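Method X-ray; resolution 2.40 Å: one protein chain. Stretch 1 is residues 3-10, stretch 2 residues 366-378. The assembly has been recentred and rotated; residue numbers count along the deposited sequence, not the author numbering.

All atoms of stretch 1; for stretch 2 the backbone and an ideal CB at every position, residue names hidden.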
ATOM      1  N   PRO A   3       1.654  19.913  26.389  1.00 67.88           N
ATOM      2  CA  PRO A   3       0.677  20.010  25.283  1.00 62.88           C
ATOM      3  C   PRO A   3      -0.726  19.581  25.716  1.00 58.25           C
ATOM      4  O   PRO A   3      -0.875  18.807  26.649  1.00 55.94           O
ATOM      5  CB  PRO A   3       1.237  19.069  24.209  1.00 60.33           C
ATOM      6  CG  PRO A   3       2.566  18.616  24.690  1.00 62.26           C
ATOM      7  CD  PRO A   3       2.603  18.804  26.174  1.00 65.29           C
ATOM      8  N   GLN A   4      -1.732  20.091  25.019  1.00 56.59           N
ATOM      9  CA  GLN A   4      -3.153  19.874  25.357  1.00 54.61           C
ATOM     10  C   GLN A   4      -3.515  18.390  25.245  1.00 51.01           C
ATOM     11  O   GLN A   4      -3.307  17.765  24.180  1.00 49.70           O
ATOM     12  CB  GLN A   4      -4.027  20.701  24.413  1.00 54.60           C
ATOM     13  CG  GLN A   4      -5.511  20.775  24.747  1.00 56.03           C
ATOM     14  CD  GLN A   4      -6.281  21.618  23.717  1.00 57.59           C
ATOM     15  OE1 GLN A   4      -5.824  22.681  23.280  1.00 59.14           O
ATOM     16  NE2 GLN A   4      -7.438  21.128  23.304  1.00 57.77           N
ATOM     17  N   ALA A   5      -4.022  17.812  26.325  1.00 47.72           N
ATOM     18  CA  ALA A   5      -4.348  16.386  26.299  1.00 45.75           C
ATOM     19  C   ALA A   5      -5.491  16.092  25.326  1.00 43.24           C
ATOM     20  O   ALA A   5      -6.357  16.932  25.121  1.00 44.49           O
ATOM     21  CB  ALA A   5      -4.703  15.896  27.686  1.00 46.43           C
ATOM     22  N   LEU A   6      -5.483  14.910  24.720  1.00 40.43           N
ATOM     23  CA  LEU A   6      -6.517  14.543  23.769  1.00 39.21           C
ATOM     24  C   LEU A   6      -7.252  13.294  24.200  1.00 38.42           C
ATOM     25  O   LEU A   6      -6.744  12.494  24.964  1.00 37.84           O
ATOM     26  CB  LEU A   6      -5.941  14.291  22.381  1.00 38.32           C
ATOM     27  CG  LEU A   6      -5.068  15.361  21.701  1.00 39.12           C
ATOM     28  CD1 LEU A   6      -4.788  14.954  20.255  1.00 38.05           C
ATOM     29  CD2 LEU A   6      -5.694  16.746  21.733  1.00 41.15           C
ATOM     30  N   SER A   7      -8.436  13.129  23.628  1.00 38.44           N
ATOM     31  CA  SER A   7      -9.342  12.039  23.928  1.00 38.90           C
ATOM     32  C   SER A   7     -10.044  11.680  22.606  1.00 36.83           C
ATOM     33  O   SER A   7     -10.547  12.579  21.938  1.00 37.21           O
ATOM     34  CB  SER A   7     -10.311  12.560  25.000  1.00 41.48           C
ATOM     35  OG  SER A   7     -11.446  11.770  25.160  1.00 43.21           O
ATOM     36  N   THR A   8      -9.997  10.413  22.190  1.00 33.64           N
ATOM     37  CA  THR A   8     -10.785   9.910  21.055  1.00 32.49           C
ATOM     38  C   THR A   8     -11.256   8.490  21.322  1.00 30.98           C
ATOM     39  O   THR A   8     -11.056   7.955  22.417  1.00 30.81           O
ATOM     40  CB  THR A   8     -10.007   9.876  19.680  1.00 32.91           C
ATOM     41  OG1 THR A   8      -8.694   9.294  19.853  1.00 33.12           O
ATOM     42  CG2 THR A   8      -9.994  11.251  19.038  1.00 34.58           C
ATOM     43  N   ASP A   9     -11.861   7.887  20.292  1.00 29.36           N
ATOM     44  CA  ASP A   9     -12.258   6.510  20.322  1.00 28.58           C
ATOM     45  C   ASP A   9     -11.138   5.593  19.899  1.00 26.92           C
ATOM     46  O   ASP A   9     -10.820   4.697  20.654  1.00 25.73           O
ATOM     47  CB  ASP A   9     -13.511   6.294  19.466  1.00 28.81           C
ATOM     48  CG  ASP A   9     -14.715   7.148  19.955  1.00 30.15           C
ATOM     49  OD1 ASP A   9     -14.954   7.251  21.197  1.00 29.25           O
ATOM     50  OD2 ASP A   9     -15.387   7.728  19.074  1.00 30.60           O
ATOM     51  N   ILE A  10     -10.616   5.760  18.675  1.00 26.85           N
ATOM     52  CA  ILE A  10      -9.534   4.892  18.153  1.00 26.53           C
ATOM     53  C   ILE A  10      -8.344   5.746  17.767  1.00 25.78           C
ATOM     54  O   ILE A  10      -8.488   6.756  17.071  1.00 26.65           O
ATOM     55  CB  ILE A  10     -10.006   3.923  17.028  1.00 27.21           C
ATOM     56  CG1 ILE A  10     -10.997   2.898  17.610  1.00 28.39           C
ATOM     57  CG2 ILE A  10      -8.864   3.059  16.513  1.00 26.64           C
ATOM     58  CD1 ILE A  10     -12.386   3.337  17.391  1.00 29.68           C
ATOM     59  N   UNK A 366     -17.534  -1.861  21.210  1.00 36.19           N
ATOM     60  CA  UNK A 366     -16.964  -0.508  21.334  1.00 34.55           C
ATOM     61  C   UNK A 366     -17.760   0.454  20.442  1.00 35.34           C
ATOM     62  O   UNK A 366     -17.822   0.231  19.272  1.00 34.88           O
ATOM     63  CB  UNK A 366     -15.483  -0.499  20.951  1.00 34.55           C
ATOM     64  N   UNK A 367     -18.355   1.506  21.005  1.00 37.60           N
ATOM     65  CA  UNK A 367     -19.116   2.513  20.244  1.00 39.42           C
ATOM     66  C   UNK A 367     -18.531   3.905  20.336  1.00 38.84           C
ATOM     67  O   UNK A 367     -17.778   4.198  21.249  1.00 39.00           O
ATOM     68  CB  UNK A 367     -20.565   2.552  20.733  1.00 39.42           C
ATOM     69  N   UNK A 368     -18.900   4.797  19.397  1.00 40.30           N
ATOM     70  CA  UNK A 368     -18.400   6.167  19.516  1.00 41.08           C
ATOM     71  C   UNK A 368     -18.863   6.796  20.804  1.00 42.60           C
ATOM     72  O   UNK A 368     -20.015   6.651  21.138  1.00 44.74           O
ATOM     73  CB  UNK A 368     -18.853   7.017  18.327  1.00 41.08           C
ATOM     74  N   UNK A 369     -17.960   7.440  21.524  1.00 42.99           N
ATOM     75  CA  UNK A 369     -18.295   8.161  22.734  1.00 44.87           C
ATOM     76  C   UNK A 369     -18.356   9.672  22.426  1.00 45.88           C
ATOM     77  O   UNK A 369     -18.468  10.044  21.285  1.00 44.23           O
ATOM     78  CB  UNK A 369     -17.277   7.862  23.836  1.00 44.87           C
ATOM     79  N   UNK A 370     -18.319  10.522  23.450  1.00 48.12           N
ATOM     80  CA  UNK A 370     -18.307  11.968  23.252  1.00 50.01           C
ATOM     81  C   UNK A 370     -16.937  12.525  23.666  1.00 45.72           C
ATOM     82  O   UNK A 370     -16.408  12.175  24.716  1.00 45.02           O
ATOM     83  CB  UNK A 370     -19.430  12.635  24.049  1.00 50.01           C
ATOM     84  N   UNK A 371     -16.348  13.342  22.796  1.00 42.80           N
ATOM     85  CA  UNK A 371     -15.032  13.940  23.006  1.00 41.08           C
ATOM     86  C   UNK A 371     -15.020  15.376  22.532  1.00 42.72           C
ATOM     87  O   UNK A 371     -15.682  15.733  21.544  1.00 41.02           O
ATOM     88  CB  UNK A 371     -13.948  13.137  22.283  1.00 41.08           C
ATOM     89  N   UNK A 372     -14.221  16.184  23.232  1.00 44.88           N
ATOM     90  CA  UNK A 372     -13.926  17.570  22.845  1.00 46.34           C
ATOM     91  C   UNK A 372     -13.403  17.537  21.459  1.00 45.66           C
ATOM     92  O   UNK A 372     -12.724  16.585  21.088  1.00 44.89           O
ATOM     93  CB  UNK A 372     -12.929  18.245  23.789  1.00 46.34           C
ATOM     94  N   UNK A 373     -13.693  18.581  20.697  1.00 47.60           N
ATOM     95  CA  UNK A 373     -13.098  18.751  19.366  1.00 46.61           C
ATOM     96  C   UNK A 373     -11.563  18.763  19.447  1.00 45.74           C
ATOM     97  O   UNK A 373     -10.971  19.201  20.437  1.00 45.30           O
ATOM     98  CB  UNK A 373     -13.601  20.044  18.722  1.00 46.61           C
ATOM     99  N   UNK A 374     -10.918  18.245  18.418  1.00 45.03           N
ATOM    100  CA  UNK A 374      -9.455  18.275  18.384  1.00 45.48           C
ATOM    101  C   UNK A 374      -9.001  19.719  18.175  1.00 46.90           C
ATOM    102  O   UNK A 374      -9.657  20.445  17.433  1.00 45.60           O
ATOM    103  CB  UNK A 374      -8.908  17.365  17.282  1.00 45.48           C
ATOM    104  N   UNK A 375      -7.889  20.134  18.825  1.00 49.77           N
ATOM    105  CA  UNK A 375      -7.312  21.460  18.499  1.00 52.69           C
ATOM    106  C   UNK A 375      -6.602  21.393  17.149  1.00 52.67           C
ATOM    107  O   UNK A 375      -6.724  20.407  16.439  1.00 50.46           O
ATOM    108  CB  UNK A 375      -6.338  21.918  19.586  1.00 52.69           C
ATOM    109  N   UNK A 376      -5.877  22.444  16.801  1.00 56.68           N
ATOM    110  CA  UNK A 376      -4.948  22.389  15.681  1.00 58.65           C
ATOM    111  C   UNK A 376      -3.776  21.520  16.095  1.00 55.07           C
ATOM    112  O   UNK A 376      -3.281  21.596  17.231  1.00 56.82           O
ATOM    113  CB  UNK A 376      -4.484  23.786  15.263  1.00 58.65           C
ATOM    114  N   UNK A 377      -3.357  20.678  15.167  1.00 50.88           N
ATOM    115  CA  UNK A 377      -2.290  19.711  15.397  1.00 48.61           C
ATOM    116  C   UNK A 377      -1.261  19.822  14.292  1.00 45.27           C
ATOM    117  O   UNK A 377      -1.634  20.147  13.184  1.00 42.94           O
ATOM    118  CB  UNK A 377      -2.844  18.287  15.476  1.00 48.61           C
ATOM    119  N   UNK A 378       0.035  19.588  14.606  1.00 44.48           N
ATOM    120  CA  UNK A 378       1.019  19.507  13.530  1.00 43.11           C
ATOM    121  C   UNK A 378       0.690  18.313  12.591  1.00 42.06           C
ATOM    122  O   UNK A 378       0.237  17.264  13.040  1.00 39.36           O
ATOM    123  CB  UNK A 378       2.427  19.365  14.113  1.00 43.11           C
TER

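Position 366 directs its CA-to-CB bond toward stretch 1, but no atom there lies within 5.5 Å of the ideal CB. The space admits many side chains, and a branched apolar one would suit; the residue is Ile-366, chi1 and chi2 both m, whose CG2 stops 5.0 Å from Ile-10 CD1. Position 367 points away, so stretch 1 sets no preference and a long polar chain is as acceptable as a short one. It is Arg-367, whose guanidinium nitrogens NH1 and NH2 are hydrogen-bonded elsewhere in the structure.

At 368 the bond points away overall, yet the ideal CB is 3.6 Å from Asp-9 OD2. With phi at -61° and psi at 133°, proline fits, as would most small residues. Pro-368 is found, its CA 3.4 Å from Asp-9 OD2, a close packing contact.

Position 369 faces stretch 1, with the ideal CB 3.6 Å from Asp-9 OD1. The telling atom is in the backbone: 369 N stands 3.0 Å from Asp-9 OD1, and a hydrogen on it would point at the carboxylate (162°). Proline, lacking that hydrogen, is disfavoured; a small or polar side chain suits. Ser-369 donates this hydrogen bond through its main chain, while its chi1 is t. Position 370 points away and finds nothing of stretch 1 within 5.5 Å of its CB, so a polar or charged residue is plausible; it is Glu-370.

Position 371 is the most constrained. Its CB points toward stretch 1, 3.5 Å from Ser-7 O and 4.7 Å from Thr-8 CA, and beyond it lie the Ser-7 hydroxyl and the Asp-9 carboxylate, 7.0 Å apart from Ser-7 OG to Asp-9 OD1. A side chain able to meet both needs two polar atoms well separated: histidine is the natural candidate, though asparagine or glutamine might meet one of them. The residue is His-371, chi1 -53° (m) and chi2 -78°. Its ring bridges the two groups at its edge: ND1 is hydrogen-bonded to Ser-7 OG at 2.6 Å, and NE2 donates to Asp-9 OD1 at 2.7 Å with an angle of 166°. Asp-9 OD1 thus accepts from both NE2 and the backbone of Ser-369, while Thr-8 C lies over one ring face, 3.3 Å from NE2.

Position 372 points toward stretch 1 and 373 away, but neither CB has a neighbour there within 5.5 Å, so a small side chain is free of stretch 1 at 372, and 373, pointing away, is little limited by it; both are alanine, Ala-372 and Ala-373.

At 374 the bond runs sideways, but a flexible apolar chain could reach the Leu-6 methyls. Leu-374 does so, CD2 lying 4.0 Å from Leu-6 CD1. Position 375 points toward stretch 1, with phi -74° and its CB 3.8 Å from Gln-4 OE1; proline or a compact apolar residue suits. Pro-375 sets CD 3.6 Å from Leu-6 CD2.

Position 376 is out of reach and free; it is Gln-376. Position 377 runs sideways, where leucine or methionine could extend inward: Leu-377 CD2 comes 4.2 Å from Leu-6 CD1. Position 378, also out of reach, is Pro-378.

Stretch 2 366-378: IRPSEHAALPQLP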
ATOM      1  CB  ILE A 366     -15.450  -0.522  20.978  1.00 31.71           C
ATOM      2  CG1 ILE A 366     -14.653  -1.464  21.893  1.00 31.49           C
ATOM      3  CG2 ILE A 366     -14.848   0.868  20.980  1.00 30.83           C
ATOM      4  CD1 ILE A 366     -14.663  -1.104  23.376  1.00 32.52           C
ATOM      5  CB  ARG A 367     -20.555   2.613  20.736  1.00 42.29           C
ATOM      6  CG  ARG A 367     -21.310   1.298  20.791  1.00 46.39           C
ATOM      7  CD  ARG A 367     -21.648   0.695  19.428  1.00 49.32           C
ATOM      8  NE  ARG A 367     -21.756  -0.768  19.550  1.00 53.76           N
ATOM      9  CZ  ARG A 367     -21.714  -1.660  18.543  1.00 57.69           C
ATOM     10  NH1 ARG A 367     -21.808  -2.965  18.813  1.00 60.22           N
ATOM     11  NH2 ARG A 367     -21.603  -1.284  17.270  1.00 57.85           N
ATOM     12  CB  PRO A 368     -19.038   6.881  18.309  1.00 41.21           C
ATOM     13  CG  PRO A 368     -19.204   5.804  17.290  1.00 40.25           C
ATOM     14  CD  PRO A 368     -19.589   4.593  18.104  1.00 40.90           C
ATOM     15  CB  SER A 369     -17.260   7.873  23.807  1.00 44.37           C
ATOM     16  OG  SER A 369     -17.594   8.628  24.950  1.00 46.33           O
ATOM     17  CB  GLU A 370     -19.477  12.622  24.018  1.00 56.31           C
ATOM     18  CG  GLU A 370     -20.095  13.845  23.315  1.00 62.97           C
ATOM     19  CD  GLU A 370     -20.766  13.530  21.951  1.00 67.16           C
ATOM     20  OE1 GLU A 370     -20.223  13.929  20.869  1.00 68.06           O
ATOM     21  OE2 GLU A 370     -21.845  12.878  21.955  1.00 71.19           O
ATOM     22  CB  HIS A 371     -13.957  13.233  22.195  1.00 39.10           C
ATOM     23  CG  HIS A 371     -13.924  11.768  22.414  1.00 37.29           C
ATOM     24  ND1 HIS A 371     -13.352  11.197  23.532  1.00 36.07           N
ATOM     25  CD2 HIS A 371     -14.440  10.756  21.687  1.00 36.34           C
ATOM     26  CE1 HIS A 371     -13.521   9.896  23.490  1.00 35.15           C
ATOM     27  NE2 HIS A 371     -14.166   9.601  22.373  1.00 36.45           N
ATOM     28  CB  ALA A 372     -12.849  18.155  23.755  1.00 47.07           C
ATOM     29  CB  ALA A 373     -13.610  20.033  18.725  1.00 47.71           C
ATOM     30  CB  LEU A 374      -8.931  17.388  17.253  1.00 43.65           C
ATOM     31  CG  LEU A 374      -9.259  15.892  17.469  1.00 43.02           C
ATOM     32  CD1 LEU A 374      -9.085  15.056  16.210  1.00 41.46           C
ATOM     33  CD2 LEU A 374      -8.454  15.303  18.626  1.00 43.16           C
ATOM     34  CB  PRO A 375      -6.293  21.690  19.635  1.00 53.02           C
ATOM     35  CG  PRO A 375      -5.827  20.306  19.976  1.00 51.43           C
ATOM     36  CD  PRO A 375      -7.066  19.429  19.840  1.00 50.19           C
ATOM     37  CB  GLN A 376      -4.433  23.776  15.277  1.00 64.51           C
ATOM     38  CG  GLN A 376      -5.491  24.791  14.805  1.00 69.70           C
ATOM     39  CD  GLN A 376      -5.973  24.569  13.374  1.00 70.04           C
ATOM     40  OE1 GLN A 376      -5.749  25.406  12.483  1.00 69.88           O
ATOM     41  NE2 GLN A 376      -6.660  23.447  13.153  1.00 69.25           N
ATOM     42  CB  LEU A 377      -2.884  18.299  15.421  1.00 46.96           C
ATOM     43  CG  LEU A 377      -3.884  18.057  16.565  1.00 47.48           C
ATOM     44  CD1 LEU A 377      -4.558  16.704  16.412  1.00 47.81           C
ATOM     45  CD2 LEU A 377      -3.246  18.141  17.946  1.00 47.93           C
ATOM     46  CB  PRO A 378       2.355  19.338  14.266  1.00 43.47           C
ATOM     47  CG  PRO A 378       2.019  18.914  15.655  1.00 43.65           C
ATOM     48  CD  PRO A 378       0.660  19.471  15.944  1.00 44.39           C
TER
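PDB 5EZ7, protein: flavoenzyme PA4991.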